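Local atomic coordinates of phosphoinositol-specific phospholipase C (Pseudomonas sp., PDB entry 5FYP), a protein that probably cleaves the phosphodiester bond of phosphoinositides with the help of a bound calcium ion. Residues L47-S59 against P63-G73. Numbering follows the deposited sequence.
Sequences LELDFWDQRDAVS and PHHWFVRHNPG. With CA (calcium ion), chain I.
Trp52 and Phe67 form an antiparallel hydrogen-bonded pair, joined by Trp52 N to Phe67 O and Phe67 N to Trp52 O. Their side chains lie on the same face of this short antiparallel strand pair, which Arg69 helps to hold together.

The Trp52 side chain can be followed outward. CB packs against the guanidinium of Arg69, with NH2 3.6 Å away. Chi1 of -64° sets CG anti to the carbonyl carbon, and the indole lies under that guanidinium. The two planes are 24° apart, and Arg69 CZ stands 4.0 Å from the centroid of the five-membered ring, a stacked cation-pi pair. CD1 touches Arg69 CG at 3.5 Å. NE1 donates to Arg69 O at 2.9 Å; the acceptor is in the indole plane, but the nitrogen stands above the carbonyl plane. Farther out, CZ2 meets His70 O, and CH2 reaches Pro72 CA at 3.5 Å, a CH-pi contact over the six-membered ring.

Arg69 NH1 and NH2 both grip Gln54 O, each at 2.9 Å, end-on and in the guanidinium plane. NH2 also bonds Pro72 O, and NH1 has a further partner in Gly79 O. These bonds fix the rotation of the guanidinium over the indole.

Beside this, the Phe67 ring lies between His65 CE1 over one face and Arg55 CA over the other. On the face that carries Phe51 and Val68, the Phe51 edge meets the Trp66 face in a T-shaped pair, planes at 81°.

Glu48 and Asp50 bind calcium with Asn27 and Asp119 in a site consistent with the TIM-barrel PI-PLC family. Asp50 uses OD1 for the metal, while OD2 is hydrogen-bonded to Tyr29 OH. Strand 67-68 forms one edge of its sheet; strand 46-52 runs between it and parallel strand 114-120. Leu49, Trp66 and Val68 pack on helix 94-107, and Trp66 also touches helix 133-144.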
ATOM      1  N   LEU A  47      -4.974   1.545  -4.563  1.00  7.95           N
ATOM      2  CA  LEU A  47      -4.358   1.637  -5.907  1.00  8.89           C
ATOM      3  C   LEU A  47      -2.948   1.114  -5.864  1.00  8.78           C
ATOM      4  O   LEU A  47      -2.462   0.698  -4.813  1.00 11.04           O
ATOM      5  CB  LEU A  47      -4.347   3.116  -6.396  1.00 11.01           C
ATOM      6  CG  LEU A  47      -5.697   3.721  -6.850  1.00 15.45           C
ATOM      7  CD1 LEU A  47      -6.869   3.728  -5.926  1.00 19.86           C
ATOM      8  CD2 LEU A  47      -5.419   5.097  -7.393  1.00 13.83           C
ATOM      9  N   GLU A  48      -2.282   1.060  -7.018  1.00  7.67           N
ATOM     10  CA  GLU A  48      -0.943   0.458  -7.117  1.00  7.69           C
ATOM     11  C   GLU A  48      -0.141   1.176  -8.189  1.00  7.67           C
ATOM     12  O   GLU A  48      -0.660   1.474  -9.259  1.00  9.10           O
ATOM     13  CB  GLU A  48      -1.019  -1.033  -7.437  1.00  7.98           C
ATOM     14  CG  GLU A  48       0.332  -1.730  -7.512  1.00  7.84           C
ATOM     15  CD  GLU A  48       0.248  -3.239  -7.573  1.00  8.10           C
ATOM     16  OE1 GLU A  48      -0.843  -3.767  -7.854  1.00  9.15           O
ATOM     17  OE2 GLU A  48       1.308  -3.894  -7.352  1.00 10.30           O
ATOM     18  N   LEU A  49       1.139   1.379  -7.892  1.00  7.47           N
ATOM     19  CA  LEU A  49       2.124   1.932  -8.802  1.00  7.81           C
ATOM     20  C   LEU A  49       3.360   1.061  -8.779  1.00  7.73           C
ATOM     21  O   LEU A  49       3.922   0.838  -7.711  1.00  9.58           O
ATOM     22  CB  LEU A  49       2.502   3.374  -8.401  1.00  8.78           C
ATOM     23  CG  LEU A  49       1.395   4.391  -8.572  1.00  9.30           C
ATOM     24  CD1 LEU A  49       1.613   5.628  -7.741  1.00 10.77           C
ATOM     25  CD2 LEU A  49       1.215   4.740 -10.049  1.00 10.09           C
ATOM     26  N   ASP A  50       3.841   0.636  -9.962  1.00  7.96           N
ATOM     27  CA  ASP A  50       5.138  -0.031 -10.076  1.00  7.94           C
ATOM     28  C   ASP A  50       6.171   1.021 -10.444  1.00  7.98           C
ATOM     29  O   ASP A  50       5.983   1.745 -11.443  1.00 10.26           O
ATOM     30  CB  ASP A  50       5.123  -1.096 -11.180  1.00  8.88           C
ATOM     31  CG  ASP A  50       4.271  -2.315 -10.855  1.00  9.29           C
ATOM     32  OD1 ASP A  50       3.814  -2.462  -9.723  1.00 12.08           O
ATOM     33  OD2 ASP A  50       4.067  -3.135 -11.787  1.00 10.83           O
ATOM     34  N   PHE A  51       7.266   1.105  -9.671  1.00  7.80           N
ATOM     35  CA  PHE A  51       8.194   2.211  -9.902  1.00  7.95           C
ATOM     36  C   PHE A  51       9.628   1.749 -10.026  1.00  7.92           C
ATOM     37  O   PHE A  51      10.112   0.869  -9.305  1.00  8.35           O
ATOM     38  CB  PHE A  51       7.996   3.332  -8.867  1.00  8.49           C
ATOM     39  CG  PHE A  51       8.474   3.026  -7.468  1.00  8.44           C
ATOM     40  CD1 PHE A  51       7.718   2.294  -6.552  1.00  8.09           C
ATOM     41  CD2 PHE A  51       9.681   3.554  -7.019  1.00  8.50           C
ATOM     42  CE1 PHE A  51       8.158   2.081  -5.258  1.00  7.83           C
ATOM     43  CE2 PHE A  51      10.110   3.365  -5.722  1.00  9.63           C
ATOM     44  CZ  PHE A  51       9.361   2.625  -4.845  1.00  9.16           C
ATOM     45  N   TRP A  52      10.294   2.381 -10.982  1.00  8.08           N
ATOM     46  CA  TRP A  52      11.646   2.027 -11.456  1.00  8.81           C
ATOM     47  C   TRP A  52      12.566   3.199 -11.250  1.00  9.11           C
ATOM     48  O   TRP A  52      12.191   4.369 -11.439  1.00  9.86           O
ATOM     49  CB  TRP A  52      11.586   1.672 -12.951  1.00  9.71           C
ATOM     50  CG  TRP A  52      10.760   0.455 -13.260  1.00  9.48           C
ATOM     51  CD1 TRP A  52       9.407   0.364 -13.328  1.00  9.50           C
ATOM     52  CD2 TRP A  52      11.256  -0.867 -13.486  1.00 10.32           C
ATOM     53  NE1 TRP A  52       9.040  -0.934 -13.571  1.00 10.64           N
ATOM     54  CE2 TRP A  52      10.152  -1.709 -13.680  1.00 10.70           C
ATOM     55  CE3 TRP A  52      12.533  -1.417 -13.535  1.00 11.76           C
ATOM     56  CZ2 TRP A  52      10.284  -3.078 -13.900  1.00 12.21           C
ATOM     57  CZ3 TRP A  52      12.666  -2.775 -13.755  1.00 13.91           C
ATOM     58  CH2 TRP A  52      11.547  -3.589 -13.929  1.00 13.78           C
ATOM     59  N   ASP A  53      13.809   2.900 -10.889  1.00  9.17           N
ATOM     60  CA  ASP A  53      14.835   3.934 -10.796  1.00  9.98           C
ATOM     61  C   ASP A  53      15.296   4.419 -12.170  1.00 10.83           C
ATOM     62  O   ASP A  53      15.604   5.586 -12.374  1.00 12.79           O
ATOM     63  CB  ASP A  53      16.050   3.383 -10.043  1.00  9.05           C
ATOM     64  CG  ASP A  53      15.835   3.338  -8.544  1.00 10.82           C
ATOM     65  OD1 ASP A  53      14.789   2.822  -8.092  1.00 11.30           O
ATOM     66  OD2 ASP A  53      16.684   3.904  -7.812  1.00 11.07           O
ATOM     67  N   GLN A  54      15.406   3.476 -13.107  0.50 11.22           N
ATOM     68  CA  GLN A  54      16.031   3.725 -14.412  0.50 13.50           C
ATOM     69  C   GLN A  54      14.966   3.749 -15.523  0.50 12.59           C
ATOM     70  O   GLN A  54      13.872   3.222 -15.359  0.50 12.52           O
ATOM     71  CB  GLN A  54      17.057   2.628 -14.723  0.50 15.61           C
ATOM     72  CG  GLN A  54      18.114   2.362 -13.690  0.50 15.60           C
ATOM     73  CD  GLN A  54      19.082   3.480 -13.581  0.50 20.36           C
ATOM     74  OE1 GLN A  54      19.216   4.307 -14.491  0.50 21.20           O
ATOM     75  NE2 GLN A  54      19.726   3.561 -12.442  0.50 17.56           N
ATOM     76  N   ARG A  55      15.315   4.346 -16.656  1.00 11.27           N
ATOM     77  CA  ARG A  55      14.427   4.401 -17.832  1.00 12.01           C
ATOM     78  C   ARG A  55      14.273   3.032 -18.449  1.00 11.17           C
ATOM     79  O   ARG A  55      13.204   2.685 -18.952  1.00 12.95           O
ATOM     80  CB  ARG A  55      14.998   5.397 -18.849  1.00 12.03           C
ATOM     81  CG  ARG A  55      14.139   5.596 -20.099  1.00 14.41           C
ATOM     82  CD  ARG A  55      14.720   6.652 -21.032  1.00 18.38           C
ATOM     83  NE  ARG A  55      14.568   7.982 -20.434  1.00 27.38           N
ATOM     84  CZ  ARG A  55      13.421   8.687 -20.294  1.00 31.23           C
ATOM     85  NH1 ARG A  55      12.231   8.223 -20.730  1.00 34.79           N
ATOM     86  NH2 ARG A  55      13.461   9.900 -19.710  1.00 24.40           N
ATOM     87  N   ASP A  56      15.339   2.261 -18.419  1.00 14.37           N
ATOM     88  CA  ASP A  56      15.312   0.842 -18.715  1.00 14.81           C
ATOM     89  C   ASP A  56      15.907   0.103 -17.527  1.00 15.84           C
ATOM     90  O   ASP A  56      15.723   0.552 -16.436  1.00 17.63           O
ATOM     91  CB  ASP A  56      15.949   0.526 -20.087  1.00 14.89           C
ATOM     92  CG  ASP A  56      17.410   0.938 -20.203  1.00 14.20           C
ATOM     93  OD1 ASP A  56      18.060   1.218 -19.166  1.00 14.52           O
ATOM     94  OD2 ASP A  56      17.875   0.996 -21.358  1.00 17.83           O
ATOM     95  N   ALA A  57      16.529  -1.046 -17.717  1.00 17.24           N
ATOM     96  CA  ALA A  57      17.096  -1.800 -16.613  1.00 20.38           C
ATOM     97  C   ALA A  57      18.412  -1.250 -16.096  1.00 15.82           C
ATOM     98  O   ALA A  57      18.819  -1.602 -14.997  1.00 18.65           O
ATOM     99  CB  ALA A  57      17.270  -3.265 -17.027  1.00 27.01           C
ATOM    100  N   VAL A  58      19.088  -0.418 -16.887  1.00 14.23           N
ATOM    101  CA  VAL A  58      20.491  -0.087 -16.628  1.00 13.83           C
ATOM    102  C   VAL A  58      20.847   1.375 -16.801  1.00 12.69           C
ATOM    103  O   VAL A  58      22.001   1.741 -16.592  1.00 14.27           O
ATOM    104  CB  VAL A  58      21.385  -0.969 -17.551  1.00 14.10           C
ATOM    105  CG1 VAL A  58      21.335  -0.559 -19.023  1.00 15.98           C
ATOM    106  CG2 VAL A  58      22.840  -1.086 -17.081  1.00 16.09           C
ATOM    107  N   SER A  59      19.904   2.216 -17.214  1.00 12.04           N
ATOM    108  CA  SER A  59      20.245   3.572 -17.628  1.00 11.73           C
ATOM    109  C   SER A  59      19.081   4.536 -17.525  1.00 11.59           C
ATOM    110  O   SER A  59      17.929   4.149 -17.569  1.00 12.30           O
ATOM    111  CB  SER A  59      20.774   3.561 -19.068  1.00 12.68           C
ATOM    112  OG  SER A  59      19.729   3.199 -19.946  1.00 13.85           O
ATOM    113  N   PRO A  63      18.139  12.170 -10.233  1.00 14.95           N
ATOM    114  CA  PRO A  63      17.928  12.235  -8.785  1.00 14.09           C
ATOM    115  C   PRO A  63      16.513  12.618  -8.422  1.00 13.11           C
ATOM    116  O   PRO A  63      15.873  13.390  -9.138  1.00 14.46           O
ATOM    117  CB  PRO A  63      18.885  13.351  -8.325  1.00 16.57           C
ATOM    118  CG  PRO A  63      19.795  13.570  -9.431  1.00 18.77           C
ATOM    119  CD  PRO A  63      19.158  13.113 -10.682  1.00 15.36           C
ATOM    120  N   HIS A  64      16.029  12.061  -7.321  1.00 12.22           N
ATOM    121  CA  HIS A  64      14.758  12.513  -6.725  1.00 12.99           C
ATOM    122  C   HIS A  64      13.553  12.227  -7.613  1.00 12.33           C
ATOM    123  O   HIS A  64      12.557  12.891  -7.512  1.00 17.89           O
ATOM    124  CB  HIS A  64      14.815  14.018  -6.373  1.00 14.57           C
ATOM    125  CG  HIS A  64      16.103  14.455  -5.750  1.00 17.26           C
ATOM    126  ND1 HIS A  64      16.784  15.578  -6.154  1.00 21.13           N
ATOM    127  CD2 HIS A  64      16.864  13.877  -4.801  1.00 15.63           C
ATOM    128  CE1 HIS A  64      17.882  15.703  -5.431  1.00 22.44           C
ATOM    129  NE2 HIS A  64      17.961  14.680  -4.612  1.00 21.67           N
ATOM    130  N   HIS A  65      13.703  11.240  -8.491  0.50 12.15           N
ATOM    131  CA  HIS A  65      12.745  10.906  -9.543  0.50 11.68           C
ATOM    132  C   HIS A  65      12.690   9.419  -9.743  0.50 10.45           C
ATOM    133  O   HIS A  65      13.711   8.766  -9.659  0.50 10.80           O
ATOM    134  CB  HIS A  65      13.278  11.549 -10.842  0.50 12.87           C
ATOM    135  CG  HIS A  65      12.613  11.093 -12.112  0.50 13.14           C
ATOM    136  ND1 HIS A  65      12.929   9.932 -12.802  0.50 15.73           N
ATOM    137  CD2 HIS A  65      11.645  11.697 -12.830  0.50 13.32           C
ATOM    138  CE1 HIS A  65      12.142   9.830 -13.864  0.50 12.91           C
ATOM    139  NE2 HIS A  65      11.380  10.918 -13.922  0.50  9.13           N
ATOM    140  N   TRP A  66      11.497   8.904 -10.030  1.00  9.57           N
ATOM    141  CA  TRP A  66      11.329   7.502 -10.422  1.00  9.68           C
ATOM    142  C   TRP A  66      10.326   7.441 -11.575  1.00 10.12           C
ATOM    143  O   TRP A  66       9.464   8.307 -11.689  1.00 10.85           O
ATOM    144  CB  TRP A  66      10.837   6.623  -9.265  1.00  9.86           C
ATOM    145  CG  TRP A  66      11.851   6.416  -8.138  1.00  9.49           C
ATOM    146  CD1 TRP A  66      12.618   5.298  -7.967  1.00  9.45           C
ATOM    147  CD2 TRP A  66      12.152   7.288  -7.032  1.00  9.95           C
ATOM    148  NE1 TRP A  66      13.363   5.421  -6.832  1.00  9.81           N
ATOM    149  CE2 TRP A  66      13.102   6.626  -6.235  1.00  9.80           C
ATOM    150  CE3 TRP A  66      11.722   8.561  -6.652  1.00 10.77           C
ATOM    151  CZ2 TRP A  66      13.620   7.196  -5.090  1.00 10.79           C
ATOM    152  CZ3 TRP A  66      12.248   9.130  -5.501  1.00 11.75           C
ATOM    153  CH2 TRP A  66      13.184   8.452  -4.749  1.00 10.97           C
ATOM    154  N   PHE A  67      10.437   6.380 -12.383  1.00  9.17           N
ATOM    155  CA  PHE A  67       9.537   6.117 -13.504  1.00  9.07           C
ATOM    156  C   PHE A  67       8.424   5.182 -13.055  1.00  9.10           C
ATOM    157  O   PHE A  67       8.612   4.402 -12.107  1.00  9.39           O
ATOM    158  CB  PHE A  67      10.282   5.432 -14.631  1.00  9.64           C
ATOM    159  CG  PHE A  67      11.378   6.239 -15.237  1.00 10.77           C
ATOM    160  CD1 PHE A  67      12.673   6.190 -14.713  1.00 12.15           C
ATOM    161  CD2 PHE A  67      11.161   7.027 -16.359  1.00 12.39           C
ATOM    162  CE1 PHE A  67      13.705   6.911 -15.292  1.00 14.49           C
ATOM    163  CE2 PHE A  67      12.179   7.755 -16.946  1.00 13.98           C
ATOM    164  CZ  PHE A  67      13.449   7.687 -16.427  1.00 14.70           C
ATOM    165  N   VAL A  68       7.303   5.188 -13.779  1.00  9.20           N
ATOM    166  CA  VAL A  68       6.213   4.240 -13.536  1.00  8.71           C
ATOM    167  C   VAL A  68       5.917   3.508 -14.840  1.00  9.40           C
ATOM    168  O   VAL A  68       5.523   4.117 -15.838  1.00  9.61           O
ATOM    169  CB  VAL A  68       4.966   4.918 -12.965  1.00  9.05           C
ATOM    170  CG1 VAL A  68       3.764   3.988 -12.960  1.00  9.06           C
ATOM    171  CG2 VAL A  68       5.241   5.448 -11.564  1.00  9.61           C
ATOM    172  N   ARG A  69       6.077   2.183 -14.782  1.00  8.78           N
ATOM    173  CA  ARG A  69       5.818   1.279 -15.907  1.00  9.44           C
ATOM    174  C   ARG A  69       5.825  -0.146 -15.381  1.00  9.38           C
ATOM    175  O   ARG A  69       6.314  -0.396 -14.261  1.00  9.86           O
ATOM    176  CB  ARG A  69       6.868   1.415 -17.007  1.00  9.64           C
ATOM    177  CG  ARG A  69       8.259   0.969 -16.582  1.00  9.53           C
ATOM    178  CD  ARG A  69       9.226   1.033 -17.752  1.00  9.87           C
ATOM    179  NE  ARG A  69      10.569   0.581 -17.363  1.00 10.26           N
ATOM    180  CZ  ARG A  69      11.452   1.325 -16.725  1.00  9.89           C
ATOM    181  NH1 ARG A  69      11.220   2.613 -16.492  1.00 10.12           N
ATOM    182  NH2 ARG A  69      12.603   0.769 -16.298  1.00 10.52           N
ATOM    183  N   HIS A  70       5.373  -1.077 -16.211  1.00 10.31           N
ATOM    184  CA  HIS A  70       5.354  -2.467 -15.812  1.00 11.69           C
ATOM    185  C   HIS A  70       6.669  -3.205 -16.090  1.00 13.93           C
ATOM    186  O   HIS A  70       7.193  -3.882 -15.209  1.00 18.46           O
ATOM    187  CB  HIS A  70       4.201  -3.187 -16.491  1.00 13.04           C
ATOM    188  CG  HIS A  70       3.991  -4.595 -16.013  1.00 16.84           C
ATOM    189  ND1 HIS A  70       4.174  -5.685 -16.814  1.00 22.33           N
ATOM    190  CD2 HIS A  70       3.698  -5.087 -14.794  1.00 32.66           C
ATOM    191  CE1 HIS A  70       3.928  -6.791 -16.138  1.00 20.22           C
ATOM    192  NE2 HIS A  70       3.652  -6.456 -14.903  1.00 25.09           N
ATOM    193  N   ASN A  71       7.161  -3.085 -17.308  1.00 15.17           N
ATOM    194  CA  ASN A  71       8.286  -3.902 -17.737  1.00 18.43           C
ATOM    195  C   ASN A  71       9.636  -3.222 -17.561  1.00 14.35           C
ATOM    196  O   ASN A  71       9.692  -2.021 -17.445  1.00 13.63           O
ATOM    197  CB  ASN A  71       8.090  -4.304 -19.189  1.00 20.02           C
ATOM    198  CG  ASN A  71       6.827  -5.126 -19.391  1.00 32.06           C
ATOM    199  OD1 ASN A  71       5.973  -4.773 -20.183  1.00 42.16           O
ATOM    200  ND2 ASN A  71       6.664  -6.174 -18.594  1.00 36.25           N
ATOM    201  N   PRO A  72      10.733  -4.009 -17.513  1.00 15.14           N
ATOM    202  CA  PRO A  72      12.053  -3.389 -17.339  1.00 14.94           C
ATOM    203  C   PRO A  72      12.416  -2.380 -18.396  1.00 14.52           C
ATOM    204  O   PRO A  72      13.080  -1.400 -18.088  1.00 15.78           O
ATOM    205  CB  PRO A  72      13.034  -4.566 -17.406  1.00 19.05           C
ATOM    206  CG  PRO A  72      12.245  -5.794 -17.199  1.00 18.27           C
ATOM    207  CD  PRO A  72      10.777  -5.472 -17.395  1.00 19.89           C
ATOM    208  N   GLY A  73      11.995  -2.620 -19.629  1.00 17.43           N
ATOM    209  CA  GLY A  73      12.221  -1.627 -20.718  1.00 22.31           C
ATOM    210  C   GLY A  73      13.521  -1.830 -21.550  1.00 27.98           C
ATOM    211  O   GLY A  73      13.797  -1.092 -22.551  1.00 32.71           O
TER
HETATM  212 CA    CA I1303       2.768  -4.451  -9.162  0.80 12.02          CA
HETATM  213  O   HOH W   1       3.886  -5.698 -10.908  1.00 14.45           O
HETATM  214  O   HOH W   2      15.493   3.917  -5.373  1.00 11.11           O
HETATM  215  O   HOH W   3      15.023   8.224 -12.028  1.00 13.21           O
HETATM  216  O   HOH W   4      16.035   1.127 -23.377  1.00 43.32           O
HETATM  217  O   HOH W   5       2.101  -6.746  -8.912  1.00 23.49           O